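Local coordinates for protein AlyGC mutant - R241A (Glaciecola chathamensis S18K6, PDB 5GKQ) that is an arginine-to-alanine mutant of an alginate lyase of polysaccharide lyase family 6, an enzyme class that cleaves alginate by beta-elimination, at residues A[147-152]-A[182-187]. Numbering follows the deposited sequence.
Sequences GVTMAV and GETLRI. With BEM (beta-D-mannopyranuronic acid), chain C.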
loop_
_atom_site.group_PDB
_atom_site.type_symbol
_atom_site.label_atom_id
_atom_site.label_comp_id
_atom_site.label_asym_id
_atom_site.label_seq_id
_atom_site.Cartn_x
_atom_site.Cartn_y
_atom_site.Cartn_z
ATOM N N GLY A 147 9.946 -2.373 -18.127
ATOM C CA GLY A 147 9.870 -2.366 -19.567
ATOM C C GLY A 147 11.081 -1.690 -20.163
ATOM O O GLY A 147 11.484 -0.609 -19.719
ATOM N N VAL A 148 11.682 -2.343 -21.159
ATOM C CA VAL A 148 12.818 -1.769 -21.859
ATOM C C VAL A 148 12.438 -0.406 -22.416
ATOM O O VAL A 148 11.318 -0.207 -22.895
ATOM C CB VAL A 148 13.278 -2.727 -22.967
ATOM C CG1 VAL A 148 12.185 -2.928 -23.980
ATOM C CG2 VAL A 148 14.503 -2.208 -23.635
ATOM N N THR A 149 13.363 0.556 -22.315
ATOM C CA THR A 149 13.094 1.908 -22.797
ATOM C C THR A 149 12.846 1.905 -24.303
ATOM O O THR A 149 11.872 2.489 -24.779
ATOM C CB THR A 149 14.253 2.856 -22.453
ATOM O OG1 THR A 149 14.639 2.709 -21.087
ATOM C CG2 THR A 149 13.823 4.289 -22.665
ATOM N N MET A 150 13.699 1.218 -25.061
ATOM C CA MET A 150 13.600 1.160 -26.508
ATOM C C MET A 150 13.948 -0.236 -26.998
ATOM O O MET A 150 14.940 -0.813 -26.563
ATOM C CB MET A 150 14.535 2.183 -27.152
ATOM C CG MET A 150 14.587 2.104 -28.650
ATOM S SD MET A 150 15.599 3.406 -29.335
ATOM C CE MET A 150 15.272 3.210 -31.087
ATOM N N ALA A 151 13.148 -0.771 -27.915
ATOM C CA ALA A 151 13.420 -2.077 -28.497
ATOM C C ALA A 151 13.260 -2.033 -30.008
ATOM O O ALA A 151 12.595 -1.154 -30.566
ATOM C CB ALA A 151 12.490 -3.145 -27.945
ATOM N N VAL A 152 13.864 -3.013 -30.669
ATOM C CA VAL A 152 13.680 -3.253 -32.093
ATOM C C VAL A 152 13.012 -4.611 -32.240
ATOM O O VAL A 152 13.615 -5.641 -31.932
ATOM C CB VAL A 152 15.003 -3.220 -32.855
ATOM C CG1 VAL A 152 14.801 -3.755 -34.266
ATOM C CG2 VAL A 152 15.565 -1.808 -32.868
ATOM N N GLY A 182 14.497 -3.638 -16.824
ATOM C CA GLY A 182 14.776 -2.222 -16.849
ATOM C C GLY A 182 15.912 -1.941 -17.797
ATOM O O GLY A 182 16.749 -1.069 -17.555
ATOM N N GLU A 183 15.955 -2.704 -18.881
ATOM C CA GLU A 183 16.954 -2.480 -19.908
ATOM C C GLU A 183 16.737 -1.122 -20.578
ATOM O O GLU A 183 15.637 -0.563 -20.584
ATOM C CB GLU A 183 16.901 -3.586 -20.959
ATOM C CG GLU A 183 16.962 -4.986 -20.413
ATOM C CD GLU A 183 15.594 -5.614 -20.279
ATOM O OE1 GLU A 183 14.618 -4.901 -19.963
ATOM O OE2 GLU A 183 15.493 -6.831 -20.500
ATOM N N THR A 184 17.811 -0.585 -21.140
ATOM C CA THR A 184 17.663 0.620 -21.929
ATOM C C THR A 184 17.340 0.312 -23.386
ATOM O O THR A 184 16.390 0.877 -23.927
ATOM C CB THR A 184 18.916 1.468 -21.825
ATOM O OG1 THR A 184 18.960 2.048 -20.520
ATOM C CG2 THR A 184 18.884 2.574 -22.869
ATOM N N LEU A 185 18.087 -0.597 -24.017
ATOM C CA LEU A 185 17.940 -0.912 -25.432
ATOM C C LEU A 185 17.964 -2.417 -25.655
ATOM O O LEU A 185 18.913 -3.091 -25.247
ATOM C CB LEU A 185 19.054 -0.258 -26.260
ATOM C CG LEU A 185 19.143 -0.561 -27.763
ATOM C CD1 LEU A 185 17.900 -0.078 -28.467
ATOM C CD2 LEU A 185 20.346 0.124 -28.346
ATOM N N ARG A 186 16.952 -2.934 -26.344
ATOM C CA ARG A 186 16.849 -4.348 -26.683
ATOM C C ARG A 186 16.658 -4.501 -28.186
ATOM O O ARG A 186 15.768 -3.877 -28.761
ATOM C CB ARG A 186 15.675 -4.991 -25.944
ATOM C CG ARG A 186 15.671 -6.506 -25.937
ATOM C CD ARG A 186 14.360 -7.023 -25.375
ATOM N NE ARG A 186 13.264 -6.873 -26.327
ATOM C CZ ARG A 186 11.995 -6.672 -25.988
ATOM N NH1 ARG A 186 11.644 -6.579 -24.720
ATOM N NH2 ARG A 186 11.076 -6.544 -26.929
ATOM N N ILE A 187 17.466 -5.345 -28.812
ATOM C CA ILE A 187 17.445 -5.530 -30.258
ATOM C C ILE A 187 17.072 -6.982 -30.538
ATOM O O ILE A 187 17.930 -7.838 -30.754
ATOM C CB ILE A 187 18.782 -5.168 -30.899
ATOM C CG1 ILE A 187 19.223 -3.801 -30.424
ATOM C CG2 ILE A 187 18.656 -5.165 -32.421
ATOM C CD1 ILE A 187 20.649 -3.536 -30.744
HETATM C C1 BEM C . 6.259 -10.410 -25.823
HETATM C C2 BEM C . 7.121 -11.657 -25.867
HETATM O O2 BEM C . 8.012 -11.584 -26.968
HETATM C C3 BEM C . 7.876 -11.813 -24.555
HETATM O O3 BEM C . 8.931 -12.759 -24.626
HETATM C C4 BEM C . 8.544 -10.544 -24.120
HETATM O O4 BEM C . 8.880 -10.782 -22.764
HETATM C C5 BEM C . 7.552 -9.407 -24.171
HETATM O O5 BEM C . 7.074 -9.289 -25.504
HETATM C C6 BEM C . 8.235 -8.215 -23.570
HETATM O O6B BEM C . 8.418 -7.154 -24.208
HETATM O O6A BEM C . 8.736 -8.411 -22.449
HETATM O O1 BEM C . 5.610 -10.266 -27.084
#
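Two successive rungs of a right-handed parallel beta-helix, the fold of the pectate-lyase-like clan, stack where Met150, Ala151 and Val152 pair with Leu185, Arg186 and Ile187 beside the glycan pocket. Arg186 N donates to Met150 O in the carbonyl plane at 2.9 Å, and Arg186 O receives Val152 N at 2.8 Å. Before the strands, Glu183 O and Thr184 O accept Thr149 N and Met150 N, so the hydrogen bonding extends back into the residues ahead of both strands. Met150 and Leu185 lie side by side on the face away from the sugar, with Met150 CG 4.0 Å from Leu185 CD1. On the Ala151 face, the Arg186 side chain leaves extended (chi1 -165°, chi2 -171°) and bends at chi3 (75°), which lays one face of its guanidinium over Ala151 CB and Val148 CG1; NE bonds weakly to Gly188 O. A leucine in its place would probably leave the mannuronate carboxylate without this charged partner, although Arg153 also binds that sugar. Glu183, on the same side, lies near the bound calcium ion. At the guanidinium edge, Arg186 NH1 reaches mannuronate O6B through a weak hydrogen bond of 3.3 Å.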